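Local coordinates for protein putative cytochrome P450 hydroxylase (Chondromyces apiculatus DSM 436, PDB 6GMF) that works as a terpene monooxygenase of the cytochrome P450 family, probably using its haem iron to activate molecular oxygen and insert one atom into the substrate, at residues K331-L334 / A335-L338; A268-E271 / E272-Y276; A349-E352 / A353-L357; Q44-A47 / R48-D52; V133-P136 / M137-V141. One frame throughout, in Å; residues are numbered along the deposited sequence.

Interaction 1: residues K331-L334 / A335-L338; sequences KGHL and AFGL. With HEM (protoporphyrin IX containing Fe), chain B.
A type I beta turn runs from Leu-334 to Gly-337 and is closed by Gly-337 N, which donates to Leu-334 O at 2.9 Å. It opens the haem-binding loop of the cytochrome P450 fold: Phe-336 and Gly-337 begin the family signature that leads to Cys-343, the axial ligand of the iron. His-333 braces the turn from the side. With CG held between the backbone N and the carbonyl carbon (chi1 75°), its ring folds back so that ND1 accepts a hydrogen bond from Ala-335 N at 3.1 Å, the donor lying in the ring plane. Since ND1 is the acceptor, NE2 is suited to donate to Glu-271 of helix 266-276, and histidine can serve both partners at once. A small side chain fits at Ala-335, whose CB lies 3.5 Å from His-333 ND1. Leu-334 starts the turn and Leu-338 follows it directly; their side chains cross, Leu-334 CD2 lying 4.2 Å from Leu-338 CD1, and both also pack on helix 43-51. Gly-337 takes a positive phi of 76°, which favours glycine, and the haem lies close by, its methyl CMA 3.4 Å from Gly-337 N. One water links three backbone groups, donating to His-333 O and Gly-337 O and accepting a hydrogen bond from Phe-336 N at 2.9 Å. Phe-336 also makes backbone hydrogen bonds with Cys-343, and its flat ring presents an edge to a pyrrole of the haem, bringing CE1 to 3.6 Å from HEM C3B.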
# COMPACT_ATOMS: atom_id res chain seq x y z
N LYS A 331 0.01 14.33 11.85
CA LYS A 331 -0.96 14.94 10.94
C LYS A 331 -0.22 15.49 9.72
O LYS A 331 0.84 16.10 9.84
CB LYS A 331 -1.75 16.07 11.61
CG LYS A 331 -2.80 15.62 12.62
CD LYS A 331 -3.82 16.72 12.92
CE LYS A 331 -3.18 17.98 13.46
NZ LYS A 331 -2.63 17.77 14.82
N GLY A 332 -0.78 15.22 8.55
CA GLY A 332 -0.27 15.75 7.30
C GLY A 332 0.73 14.83 6.62
O GLY A 332 1.21 15.16 5.53
N HIS A 333 1.01 13.64 7.18
CA HIS A 333 1.84 12.68 6.38
C HIS A 333 1.14 12.32 5.06
O HIS A 333 -0.08 12.39 4.93
CB HIS A 333 2.22 11.43 7.13
CG HIS A 333 1.11 10.45 7.28
ND1 HIS A 333 0.62 9.68 6.23
CD2 HIS A 333 0.37 10.15 8.38
CE1 HIS A 333 -0.36 8.92 6.66
NE2 HIS A 333 -0.52 9.18 8.03
N LEU A 334 1.95 11.97 4.05
CA LEU A 334 1.46 11.71 2.68
C LEU A 334 1.53 10.21 2.29
O LEU A 334 1.56 9.86 1.12
CB LEU A 334 2.33 12.52 1.73
CG LEU A 334 2.32 14.02 1.95
CD1 LEU A 334 3.15 14.71 0.87
CD2 LEU A 334 0.90 14.54 1.91
N ALA A 335 1.54 9.31 3.27
CA ALA A 335 1.66 7.87 3.00
C ALA A 335 0.52 7.36 2.11
O ALA A 335 0.74 6.38 1.41
CB ALA A 335 1.76 7.06 4.25
N PHE A 336 -0.68 7.97 2.20
CA PHE A 336 -1.83 7.56 1.42
C PHE A 336 -2.04 8.46 0.20
O PHE A 336 -3.10 8.41 -0.43
CB PHE A 336 -3.06 7.55 2.33
CG PHE A 336 -3.11 6.40 3.30
CD1 PHE A 336 -3.03 5.10 2.85
CD2 PHE A 336 -3.24 6.60 4.66
CE1 PHE A 336 -3.11 4.01 3.69
CE2 PHE A 336 -3.30 5.52 5.52
CZ PHE A 336 -3.25 4.22 5.05
N GLY A 337 -1.05 9.30 -0.13
CA GLY A 337 -1.18 10.31 -1.12
C GLY A 337 -1.99 11.50 -0.62
O GLY A 337 -2.02 11.81 0.57
N LEU A 338 -2.60 12.21 -1.57
CA LEU A 338 -3.16 13.52 -1.37
C LEU A 338 -4.05 13.87 -2.56
O LEU A 338 -3.68 13.66 -3.70
CB LEU A 338 -2.02 14.52 -1.26
CG LEU A 338 -2.36 15.93 -0.82
CD1 LEU A 338 -2.83 15.90 0.64
CD2 LEU A 338 -1.15 16.81 -0.96
CHA HEM B . -4.27 4.82 -4.01
CHB HEM B . -1.10 4.07 -0.59
CHC HEM B . -3.76 0.33 0.94
CHD HEM B . -6.72 0.84 -2.72
C1A HEM B . -3.19 4.96 -3.17
C2A HEM B . -2.30 6.07 -3.28
C3A HEM B . -1.37 5.84 -2.31
C4A HEM B . -1.74 4.65 -1.64
CMA HEM B . -0.13 6.62 -1.99
CAA HEM B . -2.32 7.23 -4.23
CBA HEM B . -1.73 6.90 -5.63
CGA HEM B . -1.63 8.10 -6.54
O1A HEM B . -1.88 9.25 -6.10
O2A HEM B . -1.15 7.85 -7.69
C1B HEM B . -1.52 2.96 0.15
C2B HEM B . -0.88 2.44 1.33
C3B HEM B . -1.60 1.38 1.78
C4B HEM B . -2.73 1.26 0.85
CMB HEM B . 0.36 3.04 1.87
CAB HEM B . -1.43 0.50 3.00
CBB HEM B . -0.74 0.93 4.01
C1C HEM B . -4.83 0.14 0.15
C2C HEM B . -5.81 -0.90 0.33
C3C HEM B . -6.65 -0.72 -0.76
C4C HEM B . -6.16 0.34 -1.56
CMC HEM B . -5.96 -1.80 1.52
CAC HEM B . -7.87 -1.43 -1.12
CBC HEM B . -8.27 -2.56 -0.59
C1D HEM B . -6.25 1.95 -3.38
C2D HEM B . -6.88 2.46 -4.63
C3D HEM B . -6.21 3.57 -4.98
C4D HEM B . -5.18 3.75 -3.95
CMD HEM B . -8.08 1.76 -5.27
CAD HEM B . -6.48 4.44 -6.18
CBD HEM B . -7.37 5.66 -5.93
CGD HEM B . -7.51 6.55 -7.15
O1D HEM B . -8.48 7.33 -7.16
O2D HEM B . -6.65 6.51 -8.08
NA HEM B . -2.84 4.09 -2.15
NB HEM B . -2.61 2.22 -0.06
NC HEM B . -5.02 0.86 -1.02
ND HEM B . -5.17 2.75 -3.06
FE HEM B . -3.98 2.56 -1.54
O HOH W 1 -1.61 10.50 3.37
O HOH W 2 -2.65 1.37 -2.88

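Interaction 2: residues A268-E271 / E272-Y276; sequences AVVE and EVLRY
Val-270 and Leu-274, one helical turn apart, lie side by side and point the same way, with Val-270 CG1 4.0 Å from Leu-274 CD1. This is the tightly packed part: valine, branched at CB, is compact enough to sit against Ala-353 and Leu-357 of helix 346-363, and leucine is long enough to get to Leu-241 of helix 220-251 and Phe-336 beside the haem. Val-269 and Val-273 continue the apolar side, CG1 and CG2 meeting at 4.3 Å. The helix is the K helix of the P450 fold and carries its ExxR motif, Glu-272 and Arg-275. Arg-275 grips the carboxylate side-on, NE to OE1 and NH2 to OE2, each at 2.9 Å. Both oxygens lie close to the guanidinium plane, yet the nitrogens approach from above the carboxylate plane. Glu-272 OE2 also accepts from Asp-325 N and forms a salt bridge with Arg-328, completing the family's Glu-Arg-Arg triad, while Arg-275 NH1 holds the carbonyls of Asn-312 and Pro-321. The partly exposed side is held by polar contacts instead. Glu-271, bent at chi2 (-54°), curls until OE2 is 3.6 Å from Leu-274 CD1; OE2 also forms a salt bridge with Arg-350 NE, while OE1 is taken by His-333. Ala-268 joins through its backbone, O accepting from Glu-272 N at 3.0 Å.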
# COMPACT_ATOMS: atom_id res chain seq x y z
N ALA A 268 -2.03 5.36 16.96
CA ALA A 268 -0.94 6.30 16.85
C ALA A 268 0.33 5.60 16.35
O ALA A 268 1.13 6.23 15.65
CB ALA A 268 -0.68 6.97 18.17
N VAL A 269 0.54 4.36 16.76
CA VAL A 269 1.63 3.57 16.30
C VAL A 269 1.50 3.48 14.77
O VAL A 269 2.47 3.74 14.05
CB VAL A 269 1.67 2.18 16.96
CG1 VAL A 269 2.76 1.31 16.37
CG2 VAL A 269 1.88 2.27 18.49
N VAL A 270 0.29 3.15 14.31
CA VAL A 270 0.07 2.94 12.90
C VAL A 270 0.39 4.23 12.12
O VAL A 270 1.00 4.18 11.04
CB VAL A 270 -1.34 2.40 12.63
CG1 VAL A 270 -1.68 2.44 11.15
CG2 VAL A 270 -1.51 1.00 13.16
N GLU A 271 -0.09 5.38 12.60
CA GLU A 271 0.18 6.65 11.91
C GLU A 271 1.69 6.94 11.91
O GLU A 271 2.20 7.39 10.90
CB GLU A 271 -0.57 7.83 12.51
CG GLU A 271 -2.07 7.73 12.35
CD GLU A 271 -2.50 7.51 10.91
OE1 GLU A 271 -2.30 8.42 10.09
OE2 GLU A 271 -3.07 6.44 10.65
N GLU A 272 2.40 6.66 13.00
CA GLU A 272 3.82 6.98 13.03
C GLU A 272 4.60 6.00 12.14
O GLU A 272 5.60 6.44 11.58
CB GLU A 272 4.37 7.13 14.44
CG GLU A 272 5.88 7.33 14.55
CD GLU A 272 6.43 8.63 13.98
OE1 GLU A 272 5.65 9.34 13.24
OE2 GLU A 272 7.59 8.99 14.34
N VAL A 273 4.15 4.74 11.97
CA VAL A 273 4.82 3.84 11.01
C VAL A 273 4.54 4.32 9.58
O VAL A 273 5.45 4.32 8.75
CB VAL A 273 4.35 2.39 11.22
CG1 VAL A 273 4.89 1.45 10.16
CG2 VAL A 273 4.74 1.91 12.61
N LEU A 274 3.31 4.74 9.31
CA LEU A 274 2.96 5.28 8.01
C LEU A 274 3.90 6.41 7.62
O LEU A 274 4.38 6.47 6.49
CB LEU A 274 1.51 5.72 7.96
CG LEU A 274 0.52 4.56 7.80
CD1 LEU A 274 -0.86 4.99 8.18
CD2 LEU A 274 0.52 3.96 6.41
N ARG A 275 4.24 7.27 8.58
CA ARG A 275 5.12 8.39 8.31
C ARG A 275 6.56 7.93 8.22
O ARG A 275 7.30 8.33 7.30
CB ARG A 275 4.98 9.48 9.38
CG ARG A 275 5.87 10.68 9.09
CD ARG A 275 6.28 11.44 10.33
NE ARG A 275 7.15 10.66 11.17
CZ ARG A 275 8.46 10.74 11.18
NH1 ARG A 275 9.05 11.43 10.21
NH2 ARG A 275 9.17 10.12 12.13
N TYR A 276 6.99 7.14 9.22
CA TYR A 276 8.39 6.79 9.42
C TYR A 276 8.91 5.81 8.37
O TYR A 276 10.06 5.92 7.92
CB TYR A 276 8.56 6.23 10.83
CG TYR A 276 9.97 5.88 11.23
CD1 TYR A 276 10.91 6.86 11.49
CD2 TYR A 276 10.33 4.55 11.43
CE1 TYR A 276 12.21 6.51 11.85
CE2 TYR A 276 11.61 4.20 11.82
CZ TYR A 276 12.55 5.19 12.01
OH TYR A 276 13.80 4.82 12.43

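Interaction 3: residues A349-E352 / A353-L357; sequences ARLE and AKVML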
# COMPACT_ATOMS: atom_id res chain seq x y z
N ALA A 349 -6.74 -0.28 5.33
CA ALA A 349 -5.36 -0.48 5.76
C ALA A 349 -5.22 -0.15 7.25
O ALA A 349 -4.55 -0.88 8.00
CB ALA A 349 -4.46 0.42 4.95
N ARG A 350 -5.77 1.00 7.65
CA ARG A 350 -5.67 1.48 9.05
C ARG A 350 -6.36 0.49 10.00
O ARG A 350 -5.84 0.27 11.11
CB ARG A 350 -6.29 2.88 9.18
CG ARG A 350 -5.38 4.00 8.68
CD ARG A 350 -6.06 5.35 8.73
NE ARG A 350 -5.11 6.45 8.73
CZ ARG A 350 -5.13 7.47 7.88
NH1 ARG A 350 -6.13 7.60 7.02
NH2 ARG A 350 -4.16 8.36 7.89
N LEU A 351 -7.49 -0.07 9.57
CA LEU A 351 -8.26 -1.03 10.38
C LEU A 351 -7.54 -2.37 10.50
O LEU A 351 -7.41 -2.92 11.58
CB LEU A 351 -9.63 -1.23 9.73
CG LEU A 351 -10.56 -2.16 10.48
CD1 LEU A 351 -10.67 -1.74 11.94
CD2 LEU A 351 -11.92 -2.19 9.80
N GLU A 352 -7.03 -2.91 9.37
CA GLU A 352 -6.33 -4.20 9.40
C GLU A 352 -5.11 -4.06 10.31
O GLU A 352 -4.79 -4.96 11.09
CB GLU A 352 -5.92 -4.62 7.99
CG GLU A 352 -7.12 -4.99 7.13
CD GLU A 352 -6.77 -5.61 5.78
OE1 GLU A 352 -5.69 -6.16 5.64
OE2 GLU A 352 -7.63 -5.53 4.89
N ALA A 353 -4.38 -2.94 10.15
CA ALA A 353 -3.15 -2.78 10.89
C ALA A 353 -3.49 -2.63 12.39
O ALA A 353 -2.80 -3.24 13.25
CB ALA A 353 -2.35 -1.60 10.37
N LYS A 354 -4.47 -1.78 12.69
CA LYS A 354 -4.86 -1.62 14.14
C LYS A 354 -5.22 -2.98 14.72
O LYS A 354 -4.72 -3.37 15.81
CB LYS A 354 -6.03 -0.66 14.27
CG LYS A 354 -6.54 -0.48 15.70
CD LYS A 354 -7.92 0.10 15.75
CE LYS A 354 -8.96 -1.00 15.59
NZ LYS A 354 -10.30 -0.61 16.10
N VAL A 355 -6.11 -3.69 14.03
CA VAL A 355 -6.60 -4.93 14.63
C VAL A 355 -5.46 -5.94 14.75
O VAL A 355 -5.27 -6.53 15.79
CB VAL A 355 -7.82 -5.49 13.89
CG1 VAL A 355 -8.14 -6.90 14.39
CG2 VAL A 355 -9.04 -4.59 14.04
N MET A 356 -4.64 -6.11 13.70
CA MET A 356 -3.61 -7.13 13.75
C MET A 356 -2.60 -6.78 14.85
O MET A 356 -2.16 -7.65 15.59
CB MET A 356 -2.87 -7.26 12.41
CG MET A 356 -2.03 -8.48 12.28
SD MET A 356 -3.00 -10.00 12.29
CE MET A 356 -2.57 -10.67 13.89
N LEU A 357 -2.23 -5.51 14.96
CA LEU A 357 -1.25 -5.13 15.97
C LEU A 357 -1.89 -5.26 17.37
O LEU A 357 -1.21 -5.70 18.31
CB LEU A 357 -0.73 -3.72 15.70
CG LEU A 357 0.21 -3.61 14.49
CD1 LEU A 357 0.46 -2.17 14.21
CD2 LEU A 357 1.52 -4.36 14.71
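Leu-351 O accepts from Val-355 N at 2.9 Å, the straightest of four i to i+4 bonds here, with an angle at the hydrogen of 167°. Its neighbours satisfy the rest of the turn: Ala-349 O is paired with Ala-353 N at 3.0 Å, Arg-350 O with Lys-354 N at 2.9 Å, and Glu-352 O with Met-356 N at 2.9 Å. Beside this backbone Leu-351 and Val-355 lie alongside each other, Leu-351 CD1 3.9 Å from Val-355 CG2. The segments belong to the L helix of the P450 fold, which follows the loop of the cysteine ligand and brings Ala-349 against the haem, where a small side chain fits. Charged ends find partners on other helices. Arg-350 is satisfied by its salt bridge to Glu-271, and Lys-354 NZ forms one with Glu-107 after its chain bends at chi3 (84°); on the way Lys-354 CE passes 4.1 Å from Leu-351 CD1. Glu-352 extends instead into a buried place beside Pro-138 and Val-141, surroundings that could raise its pKa and favour the protonated form. The small Ala-353 suits a place where its CB touches Leu-241 of helix 220-251 and Val-270 of helix 266-276, while resting 3.3 Å from Ala-349 O.

Interaction 4: residues Q44-A47 / R48-D52; sequences QDVA and RVLHD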
# COMPACT_ATOMS: atom_id res chain seq x y z
N GLN A 44 6.82 20.21 0.63
CA GLN A 44 5.95 21.20 -0.03
C GLN A 44 5.86 20.92 -1.54
O GLN A 44 4.81 21.15 -2.18
CB GLN A 44 6.50 22.61 0.22
CG GLN A 44 6.37 23.07 1.66
CD GLN A 44 4.93 23.14 2.13
OE1 GLN A 44 4.06 23.66 1.43
NE2 GLN A 44 4.65 22.60 3.31
N ASP A 45 6.95 20.42 -2.07
CA ASP A 45 7.01 20.16 -3.51
C ASP A 45 6.21 18.90 -3.84
O ASP A 45 5.52 18.87 -4.84
CB ASP A 45 8.45 20.03 -3.96
CG ASP A 45 9.26 21.30 -3.84
OD1 ASP A 45 8.62 22.39 -3.82
OD2 ASP A 45 10.51 21.18 -3.75
N VAL A 46 6.38 17.83 -3.05
CA VAL A 46 5.58 16.62 -3.25
C VAL A 46 4.09 16.98 -3.19
O VAL A 46 3.31 16.58 -4.04
CB VAL A 46 5.98 15.52 -2.26
CG1 VAL A 46 5.01 14.36 -2.38
CG2 VAL A 46 7.42 15.05 -2.48
N ALA A 47 3.69 17.79 -2.21
CA ALA A 47 2.26 18.16 -2.09
C ALA A 47 1.83 18.93 -3.35
O ALA A 47 0.74 18.66 -3.92
CB ALA A 47 2.04 18.91 -0.79
N ARG A 48 2.68 19.84 -3.84
CA ARG A 48 2.34 20.65 -4.98
C ARG A 48 2.16 19.74 -6.19
O ARG A 48 1.22 19.89 -6.95
CB ARG A 48 3.42 21.66 -5.33
CG ARG A 48 3.09 22.42 -6.61
CD ARG A 48 3.94 23.64 -6.80
NE ARG A 48 3.93 24.09 -8.18
CZ ARG A 48 3.85 25.37 -8.54
NH1 ARG A 48 3.86 26.31 -7.62
NH2 ARG A 48 3.77 25.67 -9.82
N VAL A 49 3.05 18.75 -6.34
CA VAL A 49 2.90 17.82 -7.45
C VAL A 49 1.57 17.05 -7.35
O VAL A 49 0.85 17.00 -8.32
CB VAL A 49 4.12 16.88 -7.55
CG1 VAL A 49 3.87 15.72 -8.50
CG2 VAL A 49 5.36 17.68 -7.92
N LEU A 50 1.23 16.50 -6.19
CA LEU A 50 0.04 15.66 -6.07
C LEU A 50 -1.23 16.48 -6.29
O LEU A 50 -2.22 15.99 -6.81
CB LEU A 50 0.03 14.99 -4.71
CG LEU A 50 1.20 14.04 -4.45
CD1 LEU A 50 0.96 13.31 -3.15
CD2 LEU A 50 1.44 13.09 -5.61
N HIS A 51 -1.17 17.75 -5.91
CA HIS A 51 -2.35 18.63 -6.11
C HIS A 51 -2.46 19.11 -7.57
O HIS A 51 -3.44 19.73 -7.93
CB HIS A 51 -2.25 19.84 -5.19
CG HIS A 51 -2.54 19.61 -3.75
ND1 HIS A 51 -3.72 19.09 -3.31
CD2 HIS A 51 -1.86 19.97 -2.66
CE1 HIS A 51 -3.73 19.13 -1.98
NE2 HIS A 51 -2.61 19.66 -1.55
N ASP A 52 -1.40 18.99 -8.35
CA ASP A 52 -1.39 19.48 -9.72
C ASP A 52 -1.68 18.33 -10.70
O ASP A 52 -0.78 17.92 -11.41
CB ASP A 52 -0.05 20.16 -9.99
CG ASP A 52 0.04 20.87 -11.34
OD1 ASP A 52 -0.97 20.88 -12.06
OD2 ASP A 52 1.12 21.43 -11.61
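His-51 turns its ring back along the helix toward Ala-47, bringing CD2 to 3.2 Å from Ala-47 O. The ring meets that carbonyl obliquely. Having CG beside the backbone N (chi1 -74°) is what folds the imidazole back along the axis, and its ND1 is hydrogen-bonded to Asp-339 in the haem-binding loop. The same Ala-47 O accepts from His-51 N at 2.9 Å, so the oxygen has a backbone donor and a ring carbon, CD2, close to it at once. Alanine is apt at this turn, because its bare CB leaves room for Leu-338 to pack. On the buried side Val-46 and Leu-50 stand one turn apart, and their ends meet at CG1 and CD1, 4.3 Å from each other. This is the B helix of the P450 fold, lying beside the beta sheet: Val-46, Val-49 and Leu-50 all rest on Pro-306 of strand 303-306, and valine and leucine, wholly apolar, suit a surface pressed on proline. Leu-50 CG sits 3.3 Å from Val-46 O, and Val-49 places CG2 at the same separation from Asp-45 O, each methyl or methine leaning on the carbonyl one turn back. Arg-48 is exposed and extended from CG to NE; a crystal neighbour touches it, so its course may not be intrinsic. Its NE stays 6.6 Å from Asp-45 OD1, opposite charges near but not in contact. The backbone here is regular helix, with Arg-48 N donating to Gln-44 O at 3.0 Å and Leu-50 N donating to Val-46 O with an angle of 163° at the hydrogen.

Interaction 5: residues V133-P136 / M137-V141; sequences VTVP and MPMIV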
# COMPACT_ATOMS: atom_id res chain seq x y z
N VAL A 133 1.70 -14.11 9.20
CA VAL A 133 0.80 -13.06 9.71
C VAL A 133 0.57 -11.95 8.67
O VAL A 133 -0.55 -11.71 8.28
CB VAL A 133 1.29 -12.45 11.04
CG1 VAL A 133 0.38 -11.31 11.48
CG2 VAL A 133 1.42 -13.50 12.14
N THR A 134 1.64 -11.24 8.26
CA THR A 134 1.42 -10.00 7.58
C THR A 134 1.00 -10.21 6.13
O THR A 134 0.25 -9.39 5.59
CB THR A 134 2.63 -9.07 7.68
OG1 THR A 134 3.68 -9.59 6.88
CG2 THR A 134 3.09 -8.90 9.10
N VAL A 135 1.50 -11.27 5.51
CA VAL A 135 1.09 -11.57 4.11
C VAL A 135 -0.34 -12.10 4.08
O VAL A 135 -1.13 -11.60 3.27
CB VAL A 135 2.07 -12.57 3.46
CG1 VAL A 135 1.51 -13.12 2.16
CG2 VAL A 135 3.40 -11.90 3.25
N PRO A 136 -0.76 -13.08 4.91
CA PRO A 136 -2.13 -13.60 4.81
C PRO A 136 -3.22 -12.58 5.13
O PRO A 136 -4.26 -12.59 4.47
CB PRO A 136 -2.25 -14.74 5.84
CG PRO A 136 -0.95 -14.70 6.62
CD PRO A 136 0.05 -13.89 5.84
N MET A 137 -3.06 -11.72 6.14
CA MET A 137 -4.22 -10.96 6.62
C MET A 137 -4.86 -10.16 5.49
O MET A 137 -6.06 -10.29 5.23
CB MET A 137 -3.89 -10.03 7.78
CG MET A 137 -4.86 -8.88 7.86
SD MET A 137 -4.88 -8.17 9.48
CE MET A 137 -6.16 -9.15 10.26
N PRO A 138 -4.13 -9.33 4.72
CA PRO A 138 -4.79 -8.50 3.69
C PRO A 138 -5.48 -9.32 2.60
O PRO A 138 -6.63 -9.01 2.16
CB PRO A 138 -3.67 -7.66 3.11
CG PRO A 138 -2.60 -7.65 4.18
CD PRO A 138 -2.71 -8.98 4.89
N MET A 139 -4.82 -10.38 2.20
CA MET A 139 -5.30 -11.25 1.17
C MET A 139 -6.59 -11.96 1.59
O MET A 139 -7.58 -12.06 0.77
CB MET A 139 -4.17 -12.24 0.89
CG MET A 139 -4.37 -13.13 -0.26
SD MET A 139 -3.10 -14.41 0.04
CE MET A 139 -1.68 -13.40 -0.33
N ILE A 140 -6.66 -12.42 2.84
CA ILE A 140 -7.86 -13.11 3.35
C ILE A 140 -9.02 -12.10 3.38
O ILE A 140 -10.13 -12.39 2.93
CB ILE A 140 -7.62 -13.71 4.74
CG1 ILE A 140 -6.58 -14.82 4.73
CG2 ILE A 140 -8.91 -14.18 5.37
CD1 ILE A 140 -6.07 -15.17 6.16
N VAL A 141 -8.76 -10.90 3.91
CA VAL A 141 -9.79 -9.90 4.04
C VAL A 141 -10.34 -9.49 2.68
O VAL A 141 -11.56 -9.53 2.49
CB VAL A 141 -9.30 -8.67 4.80
CG1 VAL A 141 -10.35 -7.57 4.74
CG2 VAL A 141 -8.96 -9.05 6.21
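Ile-140 and Pro-136 are brought together by a chi1 of -65° that places CG1 of the isoleucine beside its own backbone N, so that the branch runs back over the proline: Ile-140 CG1 is 3.2 Å from Pro-136 O and its CD1 is 3.9 Å from Pro-136 CB. The preceding residue, Met-139, swings its CG away from the backbone N (chi1 -173°) and bends only at chi3, laying CE alongside Val-135 at 4.1 Å from CG1, the two side chains pointing the same way. Methionine is supple enough to follow this course and still pack on helix 153-163. Two prolines shape the backbone. Pro-138 has no N-H to offer, and its CD stands 3.1 Å from Thr-134 O, a carbonyl that instead receives Thr-239 OG1 from helix 220-251. Pro-136 likewise brings no donor, though its own O accepts from Ile-140 N at 2.9 Å. Between them Met-137 N reaches back to Val-133 O at 3.3 Å, a longer bond where the chain passes from one helical segment to the next. Neighbouring helices pack on it: Pro-138 rests on Thr-238 and Thr-239, Pro-136 on Leu-117. Such a proline-containing passage, packed between helices 107-119, 220-251 and 346-363, belongs to the helical core of the P450 fold.

Along the chain the order is interaction 4, 5, 2, 1, 3. Interaction 1, in the loop before helix 346-363, touches three of the others: interaction 2 with centres about 11 Å apart, interaction 4 also at about 11 Å, and interaction 3 at about 17 Å. Interactions 2 and 3 pack helix 266-276 against helix 346-363, centres about 12 Å apart, and interaction 5 also touches interaction 3, centres about 11 Å apart. Interactions 4 and 5 lie on opposite sides of the chain's centre, centres about 32 Å apart, without touching. The B helix, haem-binding loop, K helix, L helix and helix 136-145 thus form a continuous run of contacts beside the haem, joining the sheet side to the helical core.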